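Local structure of fatty acid synthase 1, isoform A (Drosophila melanogaster, 6FN6) at residues K925-F936 with A1003-V1014; T946-R957 with R975-D985. The protein probably builds long-chain saturated fatty acids from acetyl-CoA and malonyl-CoA using NADPH, this chain being its modifying region of dehydratase, enoylreductase and ketoreductase domains. One frame throughout, in Å; residues are numbered along the deposited sequence.

Contact 1 of 2, residues K925-F936 with A1003-V1014; sequences KSYILVGGLGGF and ALVGGIFNLAAV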
# COMPACT_ATOMS: atom_id res chain seq x y z
N LYS A 925 -33.17 -26.62 -33.67
CA LYS A 925 -34.53 -27.14 -33.53
C LYS A 925 -35.32 -26.27 -32.56
O LYS A 925 -34.73 -25.53 -31.76
CB LYS A 925 -34.51 -28.59 -33.05
CG LYS A 925 -33.92 -29.57 -34.04
CD LYS A 925 -34.08 -31.01 -33.57
CE LYS A 925 -33.59 -31.99 -34.62
NZ LYS A 925 -33.79 -33.40 -34.19
N SER A 926 -36.64 -26.35 -32.63
CA SER A 926 -37.50 -25.60 -31.72
C SER A 926 -38.02 -26.52 -30.63
O SER A 926 -38.05 -27.75 -30.80
CB SER A 926 -38.67 -24.95 -32.47
OG SER A 926 -39.43 -25.92 -33.18
N TYR A 927 -38.42 -25.94 -29.51
CA TYR A 927 -38.95 -26.71 -28.39
C TYR A 927 -40.18 -26.04 -27.81
O TYR A 927 -40.11 -24.92 -27.28
CB TYR A 927 -37.86 -26.92 -27.33
CG TYR A 927 -36.72 -27.74 -27.88
CD1 TYR A 927 -36.77 -29.13 -27.86
CD2 TYR A 927 -35.62 -27.13 -28.47
CE1 TYR A 927 -35.75 -29.88 -28.38
CE2 TYR A 927 -34.59 -27.88 -28.99
CZ TYR A 927 -34.65 -29.25 -28.95
OH TYR A 927 -33.62 -29.99 -29.48
N ILE A 928 -41.30 -26.73 -27.94
CA ILE A 928 -42.59 -26.22 -27.51
C ILE A 928 -42.86 -26.64 -26.08
O ILE A 928 -42.78 -27.82 -25.75
CB ILE A 928 -43.71 -26.71 -28.45
CG1 ILE A 928 -43.41 -26.31 -29.89
CG2 ILE A 928 -45.06 -26.14 -28.01
CD1 ILE A 928 -44.25 -27.07 -30.91
N LEU A 929 -43.16 -25.67 -25.23
CA LEU A 929 -43.54 -25.95 -23.85
C LEU A 929 -44.97 -25.47 -23.60
O LEU A 929 -45.21 -24.27 -23.46
CB LEU A 929 -42.58 -25.28 -22.87
CG LEU A 929 -41.17 -25.88 -22.81
CD1 LEU A 929 -40.29 -25.39 -23.95
CD2 LEU A 929 -40.52 -25.57 -21.47
N VAL A 930 -45.90 -26.41 -23.56
CA VAL A 930 -47.30 -26.09 -23.30
C VAL A 930 -47.43 -25.72 -21.84
O VAL A 930 -47.08 -26.50 -20.96
CB VAL A 930 -48.24 -27.25 -23.67
CG1 VAL A 930 -49.69 -26.85 -23.47
CG2 VAL A 930 -48.00 -27.69 -25.10
N GLY A 931 -47.96 -24.52 -21.58
CA GLY A 931 -47.95 -23.96 -20.24
C GLY A 931 -46.54 -23.58 -19.84
O GLY A 931 -46.12 -23.77 -18.70
N GLY A 932 -45.82 -23.01 -20.80
CA GLY A 932 -44.40 -22.76 -20.62
C GLY A 932 -44.04 -21.57 -19.75
O GLY A 932 -42.89 -21.45 -19.33
N LEU A 933 -45.01 -20.71 -19.45
CA LEU A 933 -44.73 -19.50 -18.67
C LEU A 933 -45.04 -19.68 -17.19
O LEU A 933 -44.85 -18.75 -16.39
CB LEU A 933 -45.51 -18.31 -19.23
CG LEU A 933 -44.95 -17.63 -20.49
CD1 LEU A 933 -45.84 -16.48 -20.91
CD2 LEU A 933 -43.52 -17.13 -20.29
N GLY A 934 -45.53 -20.85 -16.81
CA GLY A 934 -45.72 -21.17 -15.41
C GLY A 934 -44.38 -21.35 -14.72
O GLY A 934 -43.34 -21.34 -15.38
N GLY A 935 -44.40 -21.49 -13.40
CA GLY A 935 -43.18 -21.66 -12.64
C GLY A 935 -42.30 -22.77 -13.18
O GLY A 935 -41.14 -22.55 -13.51
N PHE A 936 -42.87 -23.97 -13.27
CA PHE A 936 -42.17 -25.13 -13.81
C PHE A 936 -41.63 -24.86 -15.21
O PHE A 936 -40.47 -25.12 -15.49
CB PHE A 936 -43.12 -26.34 -13.83
CG PHE A 936 -42.43 -27.65 -14.08
CD1 PHE A 936 -42.05 -28.02 -15.36
CD2 PHE A 936 -42.16 -28.51 -13.03
CE1 PHE A 936 -41.41 -29.23 -15.58
CE2 PHE A 936 -41.53 -29.72 -13.25
CZ PHE A 936 -41.15 -30.08 -14.53
N ALA A 1003 -38.32 -23.28 -36.77
CA ALA A 1003 -37.24 -24.26 -36.80
C ALA A 1003 -37.86 -25.62 -36.51
O ALA A 1003 -38.81 -25.72 -35.74
CB ALA A 1003 -36.17 -23.93 -35.77
N LEU A 1004 -37.33 -26.66 -37.14
CA LEU A 1004 -37.91 -27.99 -37.00
C LEU A 1004 -38.01 -28.38 -35.53
O LEU A 1004 -37.03 -28.29 -34.79
CB LEU A 1004 -37.08 -29.02 -37.78
CG LEU A 1004 -37.01 -28.76 -39.29
CD1 LEU A 1004 -36.12 -29.79 -39.97
CD2 LEU A 1004 -38.39 -28.75 -39.92
N VAL A 1005 -39.20 -28.80 -35.13
CA VAL A 1005 -39.49 -29.14 -33.75
C VAL A 1005 -38.67 -30.35 -33.31
O VAL A 1005 -38.68 -31.39 -33.98
CB VAL A 1005 -40.99 -29.39 -33.54
CG1 VAL A 1005 -41.30 -29.76 -32.09
CG2 VAL A 1005 -41.79 -28.17 -33.95
N GLY A 1006 -37.95 -30.20 -32.21
CA GLY A 1006 -37.14 -31.28 -31.66
C GLY A 1006 -37.77 -31.91 -30.43
O GLY A 1006 -37.49 -33.06 -30.11
N GLY A 1007 -38.63 -31.15 -29.75
CA GLY A 1007 -39.26 -31.64 -28.54
C GLY A 1007 -40.55 -30.90 -28.19
O GLY A 1007 -40.69 -29.71 -28.46
N ILE A 1008 -41.48 -31.64 -27.59
CA ILE A 1008 -42.74 -31.09 -27.12
C ILE A 1008 -42.90 -31.46 -25.65
O ILE A 1008 -42.85 -32.63 -25.29
CB ILE A 1008 -43.93 -31.59 -27.97
CG1 ILE A 1008 -43.83 -31.03 -29.39
CG2 ILE A 1008 -45.28 -31.22 -27.33
CD1 ILE A 1008 -44.85 -31.59 -30.35
N PHE A 1009 -43.07 -30.45 -24.81
CA PHE A 1009 -43.23 -30.66 -23.38
C PHE A 1009 -44.60 -30.18 -22.91
O PHE A 1009 -44.96 -29.02 -23.09
CB PHE A 1009 -42.12 -29.93 -22.60
CG PHE A 1009 -40.74 -30.28 -23.06
CD1 PHE A 1009 -40.02 -31.29 -22.45
CD2 PHE A 1009 -40.15 -29.60 -24.12
CE1 PHE A 1009 -38.74 -31.62 -22.87
CE2 PHE A 1009 -38.88 -29.92 -24.55
CZ PHE A 1009 -38.17 -30.93 -23.92
N ASN A 1010 -45.37 -31.11 -22.34
CA ASN A 1010 -46.72 -30.81 -21.87
C ASN A 1010 -46.70 -30.64 -20.37
O ASN A 1010 -46.20 -31.50 -19.64
CB ASN A 1010 -47.69 -31.92 -22.27
CG ASN A 1010 -47.79 -32.09 -23.77
OD1 ASN A 1010 -47.01 -32.83 -24.38
ND2 ASN A 1010 -48.75 -31.40 -24.38
N LEU A 1011 -47.24 -29.52 -19.90
CA LEU A 1011 -47.18 -29.18 -18.48
C LEU A 1011 -48.56 -29.05 -17.86
O LEU A 1011 -49.26 -28.06 -18.07
CB LEU A 1011 -46.38 -27.89 -18.29
CG LEU A 1011 -45.05 -27.86 -19.04
CD1 LEU A 1011 -44.32 -26.55 -18.83
CD2 LEU A 1011 -44.16 -29.03 -18.62
N ALA A 1012 -48.95 -30.07 -17.10
CA ALA A 1012 -50.16 -30.01 -16.29
C ALA A 1012 -49.82 -29.60 -14.86
O ALA A 1012 -50.69 -29.53 -14.00
CB ALA A 1012 -50.87 -31.36 -16.30
N ALA A 1013 -48.53 -29.36 -14.61
CA ALA A 1013 -48.05 -29.07 -13.26
C ALA A 1013 -48.31 -27.62 -12.86
O ALA A 1013 -48.31 -27.30 -11.67
CB ALA A 1013 -46.57 -29.38 -13.16
N VAL A 1014 -48.52 -26.75 -13.84
CA VAL A 1014 -48.70 -25.33 -13.57
C VAL A 1014 -50.13 -25.09 -13.10
O VAL A 1014 -51.04 -25.81 -13.47
CB VAL A 1014 -48.36 -24.46 -14.80
CG1 VAL A 1014 -46.91 -24.68 -15.22
CG2 VAL A 1014 -49.32 -24.75 -15.96

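Contact 2 of 2, residues T946-R957 with R975-D985; sequences TRGARYIVLTSR and RGVKVVIDTSD. With EDO (1,2-ethanediol), chain E.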
# COMPACT_ATOMS: atom_id res chain seq x y z
N THR A 946 -29.52 -23.79 -21.45
CA THR A 946 -28.18 -24.11 -21.00
C THR A 946 -27.69 -25.40 -21.65
O THR A 946 -26.48 -25.66 -21.69
CB THR A 946 -28.10 -24.27 -19.46
OG1 THR A 946 -28.93 -25.35 -19.04
CG2 THR A 946 -28.55 -23.00 -18.77
N ARG A 947 -28.62 -26.22 -22.14
CA ARG A 947 -28.26 -27.45 -22.82
C ARG A 947 -28.17 -27.26 -24.34
O ARG A 947 -27.95 -28.21 -25.08
CB ARG A 947 -29.26 -28.56 -22.49
CG ARG A 947 -29.07 -29.21 -21.12
CD ARG A 947 -27.84 -30.10 -21.09
NE ARG A 947 -27.57 -30.63 -19.75
CZ ARG A 947 -27.79 -31.88 -19.37
NH1 ARG A 947 -28.28 -32.78 -20.21
NH2 ARG A 947 -27.50 -32.24 -18.13
N GLY A 948 -28.33 -26.02 -24.79
CA GLY A 948 -28.12 -25.69 -26.19
C GLY A 948 -29.34 -25.31 -27.00
O GLY A 948 -29.22 -25.01 -28.19
N ALA A 949 -30.52 -25.32 -26.39
CA ALA A 949 -31.73 -24.92 -27.10
C ALA A 949 -31.63 -23.45 -27.48
O ALA A 949 -31.25 -22.61 -26.66
CB ALA A 949 -32.96 -25.19 -26.26
N ARG A 950 -31.98 -23.13 -28.73
CA ARG A 950 -31.87 -21.76 -29.23
C ARG A 950 -33.16 -21.28 -29.88
O ARG A 950 -33.22 -20.16 -30.41
CB ARG A 950 -30.71 -21.66 -30.22
CG ARG A 950 -29.33 -21.81 -29.57
CD ARG A 950 -28.99 -20.63 -28.68
NE ARG A 950 -27.70 -20.79 -28.01
CZ ARG A 950 -27.51 -21.47 -26.88
NH1 ARG A 950 -26.29 -21.55 -26.36
NH2 ARG A 950 -28.53 -22.06 -26.27
N TYR A 951 -34.19 -22.12 -29.85
CA TYR A 951 -35.51 -21.74 -30.34
C TYR A 951 -36.57 -22.25 -29.38
O TYR A 951 -36.75 -23.46 -29.21
CB TYR A 951 -35.75 -22.29 -31.74
CG TYR A 951 -34.83 -21.74 -32.80
CD1 TYR A 951 -33.64 -22.39 -33.12
CD2 TYR A 951 -35.14 -20.57 -33.49
CE1 TYR A 951 -32.79 -21.89 -34.09
CE2 TYR A 951 -34.29 -20.07 -34.45
CZ TYR A 951 -33.12 -20.73 -34.75
OH TYR A 951 -32.28 -20.23 -35.71
N ILE A 952 -37.27 -21.32 -28.73
CA ILE A 952 -38.22 -21.67 -27.68
C ILE A 952 -39.61 -21.14 -28.04
O ILE A 952 -39.77 -19.98 -28.43
CB ILE A 952 -37.77 -21.12 -26.32
CG1 ILE A 952 -36.44 -21.75 -25.89
CG2 ILE A 952 -38.86 -21.34 -25.26
CD1 ILE A 952 -36.51 -23.24 -25.62
N VAL A 953 -40.61 -22.01 -27.90
CA VAL A 953 -42.00 -21.60 -28.06
C VAL A 953 -42.76 -21.89 -26.78
O VAL A 953 -42.82 -23.03 -26.32
CB VAL A 953 -42.65 -22.32 -29.26
CG1 VAL A 953 -44.08 -21.84 -29.45
CG2 VAL A 953 -41.83 -22.11 -30.52
N LEU A 954 -43.34 -20.85 -26.20
CA LEU A 954 -44.12 -20.98 -24.98
C LEU A 954 -45.59 -20.66 -25.26
O LEU A 954 -45.91 -19.59 -25.78
CB LEU A 954 -43.58 -20.05 -23.89
CG LEU A 954 -42.08 -20.11 -23.60
CD1 LEU A 954 -41.70 -19.01 -22.61
CD2 LEU A 954 -41.68 -21.47 -23.05
N THR A 955 -46.48 -21.58 -24.91
CA THR A 955 -47.91 -21.35 -25.08
C THR A 955 -48.49 -20.83 -23.77
O THR A 955 -48.31 -21.44 -22.72
CB THR A 955 -48.67 -22.62 -25.51
OG1 THR A 955 -48.80 -23.51 -24.40
CG2 THR A 955 -47.94 -23.32 -26.65
N SER A 956 -49.16 -19.69 -23.85
CA SER A 956 -49.82 -19.10 -22.68
C SER A 956 -51.04 -18.30 -23.11
O SER A 956 -50.94 -17.41 -23.95
CB SER A 956 -48.85 -18.20 -21.91
OG SER A 956 -49.46 -17.67 -20.75
N ARG A 957 -52.18 -18.63 -22.52
CA ARG A 957 -53.42 -17.94 -22.85
C ARG A 957 -53.40 -16.50 -22.33
O ARG A 957 -53.82 -15.58 -23.03
CB ARG A 957 -54.62 -18.70 -22.27
CG ARG A 957 -54.74 -20.13 -22.77
CD ARG A 957 -54.78 -20.22 -24.29
NE ARG A 957 -55.80 -19.37 -24.88
CZ ARG A 957 -57.08 -19.72 -25.04
NH1 ARG A 957 -57.51 -20.91 -24.66
NH2 ARG A 957 -57.93 -18.86 -25.60
N ARG A 975 -29.15 -13.74 -24.48
CA ARG A 975 -28.24 -14.85 -24.73
C ARG A 975 -28.41 -15.39 -26.16
O ARG A 975 -27.78 -16.37 -26.54
CB ARG A 975 -28.47 -15.97 -23.71
CG ARG A 975 -27.83 -15.71 -22.35
CD ARG A 975 -27.85 -16.94 -21.44
NE ARG A 975 -29.10 -17.07 -20.71
CZ ARG A 975 -29.41 -18.10 -19.92
NH1 ARG A 975 -28.55 -19.10 -19.75
NH2 ARG A 975 -30.58 -18.13 -19.30
N GLY A 976 -29.26 -14.73 -26.94
CA GLY A 976 -29.42 -15.06 -28.34
C GLY A 976 -30.47 -16.11 -28.63
O GLY A 976 -30.44 -16.75 -29.69
N VAL A 977 -31.42 -16.29 -27.72
CA VAL A 977 -32.47 -17.29 -27.90
C VAL A 977 -33.71 -16.65 -28.51
O VAL A 977 -34.12 -15.56 -28.13
CB VAL A 977 -32.82 -17.98 -26.56
CG1 VAL A 977 -33.99 -18.95 -26.74
CG2 VAL A 977 -31.61 -18.70 -26.01
N LYS A 978 -34.30 -17.36 -29.47
CA LYS A 978 -35.55 -16.92 -30.08
C LYS A 978 -36.73 -17.41 -29.25
O LYS A 978 -36.99 -18.61 -29.17
CB LYS A 978 -35.64 -17.44 -31.51
CG LYS A 978 -36.96 -17.13 -32.22
CD LYS A 978 -37.11 -15.65 -32.48
CE LYS A 978 -38.45 -15.35 -33.15
NZ LYS A 978 -38.62 -13.90 -33.45
N VAL A 979 -37.43 -16.47 -28.63
CA VAL A 979 -38.56 -16.80 -27.78
C VAL A 979 -39.86 -16.37 -28.45
O VAL A 979 -40.01 -15.22 -28.85
CB VAL A 979 -38.43 -16.14 -26.40
CG1 VAL A 979 -39.54 -16.64 -25.46
CG2 VAL A 979 -37.05 -16.42 -25.80
N VAL A 980 -40.79 -17.31 -28.57
CA VAL A 980 -42.10 -17.02 -29.13
C VAL A 980 -43.15 -17.36 -28.08
O VAL A 980 -43.17 -18.46 -27.54
CB VAL A 980 -42.34 -17.81 -30.44
CG1 VAL A 980 -43.76 -17.61 -30.94
CG2 VAL A 980 -41.34 -17.40 -31.50
N ILE A 981 -44.02 -16.39 -27.80
CA ILE A 981 -45.18 -16.62 -26.95
C ILE A 981 -46.39 -16.84 -27.83
O ILE A 981 -46.86 -15.92 -28.49
CB ILE A 981 -45.42 -15.44 -25.97
CG1 ILE A 981 -44.14 -15.05 -25.24
CG2 ILE A 981 -46.52 -15.79 -24.98
CD1 ILE A 981 -43.57 -16.13 -24.34
N ASP A 982 -46.90 -18.07 -27.85
CA ASP A 982 -48.08 -18.39 -28.66
C ASP A 982 -49.32 -18.37 -27.77
O ASP A 982 -49.46 -19.19 -26.87
CB ASP A 982 -47.94 -19.75 -29.34
CG ASP A 982 -49.01 -20.00 -30.37
OD1 ASP A 982 -50.18 -19.65 -30.12
OD2 ASP A 982 -48.69 -20.55 -31.45
N THR A 983 -50.21 -17.43 -28.05
CA THR A 983 -51.37 -17.20 -27.19
C THR A 983 -52.64 -17.85 -27.75
O THR A 983 -53.74 -17.56 -27.28
CB THR A 983 -51.60 -15.69 -26.98
OG1 THR A 983 -52.63 -15.49 -26.00
CG2 THR A 983 -52.00 -15.00 -28.29
N SER A 984 -52.48 -18.70 -28.75
CA SER A 984 -53.63 -19.35 -29.39
C SER A 984 -54.14 -20.53 -28.57
O SER A 984 -53.41 -21.12 -27.78
CB SER A 984 -53.27 -19.83 -30.80
OG SER A 984 -52.43 -20.97 -30.75
N ASP A 985 -55.41 -20.86 -28.77
CA ASP A 985 -56.04 -21.98 -28.08
C ASP A 985 -55.55 -23.31 -28.64
O ASP A 985 -55.93 -23.71 -29.74
CB ASP A 985 -57.56 -21.89 -28.19
CG ASP A 985 -58.27 -23.01 -27.47
OD1 ASP A 985 -57.66 -23.61 -26.57
OD2 ASP A 985 -59.45 -23.28 -27.80
C1 EDO E . -51.25 -22.01 -20.29
O1 EDO E . -52.20 -20.96 -20.43
C2 EDO E . -51.55 -23.09 -21.32
O2 EDO E . -51.55 -22.51 -22.63

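Contact 1 of 2, residues K925-F936 with A1003-V1014
Ile928 bonds through both its N and its O to the backbone of strand 1005-1011, its parallel neighbour in the Rossmann-type sheet of the ketoreductase domain; the carbonyl receives Phe1009 N at 2.8 Å. The two strand axes are only 9° apart, but a beta bulge at Gly1006 shifts the register by one residue. The Tyr927 ring leans obliquely against Gly1006 and Gly1007 and takes the space where a CB on either would lie, which is consistent with glycine at both places; the Tyr927 hydroxyl goes on to His922 N. Phe1009 shares that face, turning its ring edge to Tyr927 (Phe1009 CE2 to Tyr927 CD1, 4.0 Å) and lying side by side with Leu929. On the other face Ile928 crosses Val1005 at about a right angle, its CD1 resting against both methyls.

At the C-terminal end of strand 1005-1011, Leu1011 is the bump that reaches in between turn 931-934 and the Phe936 ring. Gly932 and Gly934 of this turn are consistent with the GxGxxG pattern of Rossmann-type nucleotide-binding turns. Leu1011 CD1 packs beside the Gly931 carbonyl, while Leu1011 CD2 meets Phe936 CD1 at 4.0 Å. With chi1 at -167° the Phe936 ring swings away from its own N, from the start of helix 935-946 toward that leucine. At the far end Ser926 OG donates to Ala1003 O at 2.6 Å, approaching from above the carbonyl plane.

Contact 2 of 2, residues T946-R957 with R975-D985
From Lys978 N on Arg950 O to Ser956 N on Asp982 O, six backbone hydrogen bonds join strands 951-955 and 978-982 in parallel, their axes twisted by 22°. On one face Leu954 and Ile981 meet methyl to methyl, CD1 to CD1 at 3.8 Å; Ile981 turns that methyl back toward its partner through chi2 of -63°. Ile952 CG1 packs on Val977 CG1 at the same distance, 3.8 Å. The other face carries Tyr951, whose CD2 touches Lys978 CB at 3.7 Å, followed by Val953 beside Val980 and Thr955 beside Asp982.

Asp982 OD1 accepts Ser984 N (2.8 Å), forming an Asx turn, and also Ser984 OG. With an alanine here both Ser984 donors would lose their shared acceptor, and the turn leaving the strand would probably be freer to change shape. Beyond it the bent chain of Arg957 lays one guanidinium face over Asp985 CB. Arg957 NH1 is 3.3 Å from Asp985 OD1, a salt bridge of charge alone, since the oxygen sits well out of the guanidinium plane; OD1 also bonds Thr987 OG1. Arg957 N points straight at O1 of a 1,2-ethanediol, probably from the crystallisation liquor, 3.1 Å away.

Helix 989-1002 packs on the face with Val953, Val980 and Asp982, helix 935-946 touches Ile952, Leu954 and Val977 on the other, and strand 926-930 flanks 951-955 opposite 978-982.

Along the chain, strand 926-930 comes first and runs through the glycine-rich turn into helix 935-946, which returns the chain to strand 951-955. Helix 963-974 then carries it to strand 978-982, and contact 2 closes this short beta-alpha-beta loop. After helix 989-1002 the chain comes back on the far side of 926-930, where strand 1005-1011 closes the longer loop of contact 1. Contact 2 therefore falls wholly within the loop of contact 1, without crossing it. The two share a seam: strand 926-930 pairs with 951-955 through Leu929 N to Val953 O, giving the strand order 1005-1011, 926-930, 951-955, 978-982 in the ketoreductase sheet.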